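Local coordinates for protein type I modular polyketide synthase (Streptomyces albus subsp. albus, PDB 6IYT) that probably selects an ethylmalonyl-CoA extender unit and transfers its acyl group onto an acyl carrier protein during salinomycin assembly, at residues 102-105 against 106-109; 427-430 against 431-435. All blocks are in the same frame, centred on the assembly; numbering follows the deposited sequence.

Contact 1: residues 102-105 against 106-109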
loop_
_atom_site.group_PDB
_atom_site.type_symbol
_atom_site.label_atom_id
_atom_site.label_comp_id
_atom_site.label_asym_id
_atom_site.label_seq_id
_atom_site.Cartn_x
_atom_site.Cartn_y
_atom_site.Cartn_z
ATOM N N LEU A 102 7.625 -18.028 21.591
ATOM C CA LEU A 102 8.659 -17.114 21.171
ATOM C C LEU A 102 10.068 -17.746 21.347
ATOM O O LEU A 102 10.928 -17.602 20.493
ATOM C CB LEU A 102 8.545 -15.818 21.932
ATOM C CG LEU A 102 7.391 -14.933 21.461
ATOM C CD1 LEU A 102 6.821 -14.154 22.618
ATOM C CD2 LEU A 102 7.887 -14.020 20.369
ATOM N N ARG A 103 10.233 -18.565 22.384
ATOM C CA ARG A 103 11.501 -19.280 22.600
ATOM C C ARG A 103 11.715 -20.354 21.520
ATOM O O ARG A 103 12.796 -20.489 20.968
ATOM C CB ARG A 103 11.513 -19.924 23.995
ATOM C CG ARG A 103 12.832 -20.590 24.363
ATOM C CD ARG A 103 12.748 -21.296 25.702
ATOM N NE ARG A 103 11.720 -22.330 25.713
ATOM C CZ ARG A 103 11.850 -23.530 25.152
ATOM N NH1 ARG A 103 10.834 -24.386 25.187
ATOM N NH2 ARG A 103 12.961 -23.853 24.499
ATOM N N THR A 104 10.653 -21.071 21.186
ATOM C CA THR A 104 10.670 -22.036 20.072
ATOM C C THR A 104 10.991 -21.341 18.722
ATOM O O THR A 104 11.731 -21.874 17.871
ATOM C CB THR A 104 9.284 -22.748 19.990
ATOM O OG1 THR A 104 9.228 -23.771 20.987
ATOM C CG2 THR A 104 9.036 -23.347 18.624
ATOM N N GLY A 105 10.450 -20.144 18.540
ATOM C CA GLY A 105 10.570 -19.448 17.274
ATOM C C GLY A 105 11.955 -18.885 17.022
ATOM O O GLY A 105 12.296 -18.547 15.895
ATOM N N LEU A 106 12.755 -18.766 18.076
ATOM C CA LEU A 106 14.141 -18.311 17.920
ATOM C C LEU A 106 14.922 -19.313 17.109
ATOM O O LEU A 106 15.933 -18.987 16.519
ATOM C CB LEU A 106 14.812 -18.110 19.278
ATOM C CG LEU A 106 14.385 -16.888 20.059
ATOM C CD1 LEU A 106 14.766 -16.994 21.520
ATOM C CD2 LEU A 106 14.965 -15.638 19.450
ATOM N N GLU A 107 14.418 -20.534 17.030
ATOM C CA GLU A 107 15.052 -21.539 16.207
ATOM C C GLU A 107 14.782 -21.309 14.732
ATOM O O GLU A 107 15.554 -21.745 13.890
ATOM C CB GLU A 107 14.586 -22.943 16.614
ATOM C CG GLU A 107 15.179 -23.442 17.926
ATOM C CD GLU A 107 14.245 -24.383 18.679
ATOM O OE1 GLU A 107 13.095 -24.583 18.220
ATOM O OE2 GLU A 107 14.638 -24.871 19.771
ATOM N N ALA A 108 13.737 -20.547 14.419
ATOM C CA ALA A 108 13.378 -20.292 13.015
ATOM C C ALA A 108 12.587 -19.014 12.867
ATOM O O ALA A 108 11.355 -19.047 12.767
ATOM C CB ALA A 108 12.567 -21.449 12.468
ATOM N N PRO A 109 13.263 -17.876 12.958
ATOM C CA PRO A 109 12.502 -16.648 13.102
ATOM C C PRO A 109 11.566 -16.395 11.925
ATOM O O PRO A 109 11.890 -16.733 10.772
ATOM C CB PRO A 109 13.586 -15.578 13.152
ATOM C CG PRO A 109 14.739 -16.287 13.791
ATOM C CD PRO A 109 14.693 -17.674 13.218
#
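Leu106 lies over the last carbonyls of helix 99-105, and its side chain illustrates how an apolar residue can cover a run of polar backbone as a helix gives way to a turn. Leu106 CB stands 3.5 Å from Arg103 O. One bond further on, Leu106 CG meets the preceding carbonyl, at 3.6 Å from Leu102 O, because chi1 of -74° swings the branch to the side of the residue's own N. Leu106 CD1 then spans both acceptors, 4.0 Å from Leu102 O and just as far from Arg103 O. The same two oxygens receive weak bonds from Leu106 N, whose hydrogen is thus divided between four-residue and three-residue spacing. Beyond it the shorter spacing prevails: Glu107 N bonds to Thr104 O, and Ala108 N reaches Gly105 O at 2.9 Å, closing a type I beta turn over Gly105-Ala108. Pro109 has no N-H to add, yet its CA offers a C-H contact to that same Gly105 O.

Glu107 folds back alongside Thr104 O, bringing Glu107 OE1 to 3.1 Å from it. Both atoms are acceptors, so the approach is not a bond. Arg103 NH2 lies 5.1 Å from Glu107 OE2, too far for a salt bridge, and Arg103 pairs instead with Glu100 through NH1. On the inner side, Leu102 and Leu106 rest on Trp45 of strand 43-49 and Val94 of strand 90-96, while Leu106 also touches Leu62 of helix 52-67, whose Arg59 binds Leu106 O.

Contact 2: residues 427-430 against 431-435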
loop_
_atom_site.group_PDB
_atom_site.type_symbol
_atom_site.label_atom_id
_atom_site.label_comp_id
_atom_site.label_asym_id
_atom_site.label_seq_id
_atom_site.Cartn_x
_atom_site.Cartn_y
_atom_site.Cartn_z
ATOM N N GLY A 427 -4.466 -8.615 10.153
ATOM C CA GLY A 427 -4.415 -8.276 11.558
ATOM C C GLY A 427 -3.011 -8.024 12.093
ATOM O O GLY A 427 -2.085 -7.706 11.350
ATOM N N PRO A 428 -2.843 -8.178 13.398
ATOM C CA PRO A 428 -1.583 -7.748 13.943
ATOM C C PRO A 428 -0.409 -8.543 13.425
ATOM O O PRO A 428 0.663 -7.973 13.210
ATOM C CB PRO A 428 -1.773 -7.951 15.437
ATOM C CG PRO A 428 -3.209 -7.715 15.631
ATOM C CD PRO A 428 -3.886 -8.273 14.427
ATOM N N ARG A 429 -0.581 -9.840 13.179
ATOM C CA ARG A 429 0.545 -10.584 12.629
ATOM C C ARG A 429 1.018 -9.967 11.299
ATOM O O ARG A 429 2.220 -9.770 11.088
ATOM C CB ARG A 429 0.252 -12.056 12.452
ATOM C CG ARG A 429 1.384 -12.757 11.682
ATOM C CD ARG A 429 1.153 -14.238 11.534
ATOM N NE ARG A 429 1.415 -14.929 12.770
ATOM C CZ ARG A 429 2.635 -15.295 13.161
ATOM N NH1 ARG A 429 2.780 -15.968 14.270
ATOM N NH2 ARG A 429 3.700 -15.068 12.376
ATOM N N ARG A 430 0.089 -9.680 10.404
ATOM C CA ARG A 430 0.454 -9.067 9.127
ATOM C C ARG A 430 1.155 -7.717 9.284
ATOM O O ARG A 430 2.168 -7.461 8.632
ATOM C CB ARG A 430 -0.776 -8.916 8.212
ATOM C CG ARG A 430 -0.452 -8.336 6.854
ATOM C CD ARG A 430 0.463 -9.214 6.058
ATOM N NE ARG A 430 1.860 -8.762 6.077
ATOM C CZ ARG A 430 2.855 -9.358 5.428
ATOM N NH1 ARG A 430 2.680 -10.557 4.874
ATOM N NH2 ARG A 430 4.065 -8.813 5.429
ATOM N N VAL A 431 0.636 -6.857 10.139
ATOM C CA VAL A 431 1.278 -5.554 10.393
ATOM C C VAL A 431 2.697 -5.776 10.910
ATOM O O VAL A 431 3.648 -5.142 10.441
ATOM C CB VAL A 431 0.472 -4.706 11.375
ATOM C CG1 VAL A 431 1.216 -3.435 11.740
ATOM C CG2 VAL A 431 -0.895 -4.369 10.758
ATOM N N LEU A 432 2.818 -6.541 11.982
ATOM C CA LEU A 432 4.140 -6.791 12.561
ATOM C C LEU A 432 5.094 -7.426 11.565
ATOM O O LEU A 432 6.319 -7.168 11.617
ATOM C CB LEU A 432 4.020 -7.676 13.801
ATOM C CG LEU A 432 3.336 -7.053 15.029
ATOM C CD1 LEU A 432 3.239 -8.085 16.144
ATOM C CD2 LEU A 432 4.065 -5.818 15.512
ATOM N N THR A 433 4.574 -8.314 10.721
ATOM C CA THR A 433 5.381 -8.950 9.661
ATOM C C THR A 433 5.897 -7.942 8.616
ATOM O O THR A 433 7.080 -7.904 8.326
ATOM C CB THR A 433 4.634 -10.120 8.992
ATOM O OG1 THR A 433 4.281 -11.097 9.987
ATOM C CG2 THR A 433 5.515 -10.782 7.961
ATOM N N SER A 434 5.057 -6.998 8.227
ATOM C CA SER A 434 5.486 -5.949 7.345
ATOM C C SER A 434 6.487 -5.017 8.012
ATOM O O SER A 434 7.515 -4.635 7.403
ATOM C CB SER A 434 4.273 -5.178 6.816
ATOM O OG SER A 434 3.496 -6.038 5.993
ATOM N N PHE A 435 6.245 -4.682 9.277
ATOM C CA PHE A 435 7.208 -3.899 10.039
ATOM C C PHE A 435 8.588 -4.637 10.063
ATOM O O PHE A 435 9.629 -4.016 9.919
ATOM C CB PHE A 435 6.759 -3.707 11.480
ATOM C CG PHE A 435 5.636 -2.726 11.696
ATOM C CD1 PHE A 435 5.089 -1.960 10.668
ATOM C CD2 PHE A 435 5.156 -2.533 12.997
ATOM C CE1 PHE A 435 4.109 -1.012 10.948
ATOM C CE2 PHE A 435 4.135 -1.653 13.261
ATOM C CZ PHE A 435 3.604 -0.887 12.233
HETATM O O HOH W 1 4.398 -13.724 9.752
#
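Arg429 O is gripped twice by Thr433, through the backbone N at 2.8 Å and through the hydroxyl OG1 at 2.7 Å. The two donors arrive differently: N is tilted only 21° from the carbonyl plane, whereas OG1 stands well above it. Thr433 achieves this because its OG1 lies beside its own N (chi1 -58°), a familiar way for a helical threonine to bond to the carbonyl one turn back. A water then donates to OG1 and accepts from Arg429 NH2 at the guanidinium edge, so the hydroxyl of Thr433 holds Arg429 by its carbonyl directly and by its guanidinium through solvent. The same NH2 forms a salt bridge with Asp110.

These are the first two turns of helix 428-439, with Gly427 in the N-cap position. Its carbonyl takes Val431 N in a nearly linear bond, and Pro428 O takes Leu432 N likewise; the CB and CG of Leu432 each settle 3.4 Å from that Pro428 oxygen. Helices 137-142 and 181-200 pack against this end of the helix, through contacts that include Val431 on Leu139 and Val198.

Around the helix, Arg430 bends at chi2 and chi3 to curl over the following turn. Its NH2 donates to Ser434 OG at 2.9 Å, 19° out of the guanidinium plane, and NE adds a weak bond to the same oxygen. Thr433 CG2 lies over one face, 3.5 Å from Arg430 NH2. Ser434 OG also bonds to Thr420 O, tying the cluster to the preceding loop, while Glu437 and Glu425 take NH2 and NH1 of Arg430 in salt bridges.

Contact 1 comes early in the chain and contact 2 near its end, yet their centres are about 17 Å apart and their nearest atoms about 8 Å, without touching. Strand 90-96 is a neighbour they share: residues 102-109 pack on Ala92 and Val94, residues 427-435 on the next residue, Leu95. A second tie follows directly after contact 1, where Asp110 reaches across to Arg429. The first contact belongs to the region probably equivalent to the linker that precedes the acyltransferase in modular synthases, the second to a late helix of the acyltransferase range. The pairing is consistent with the last helix of the chain helping to hold the probable linker against the acyltransferase domain.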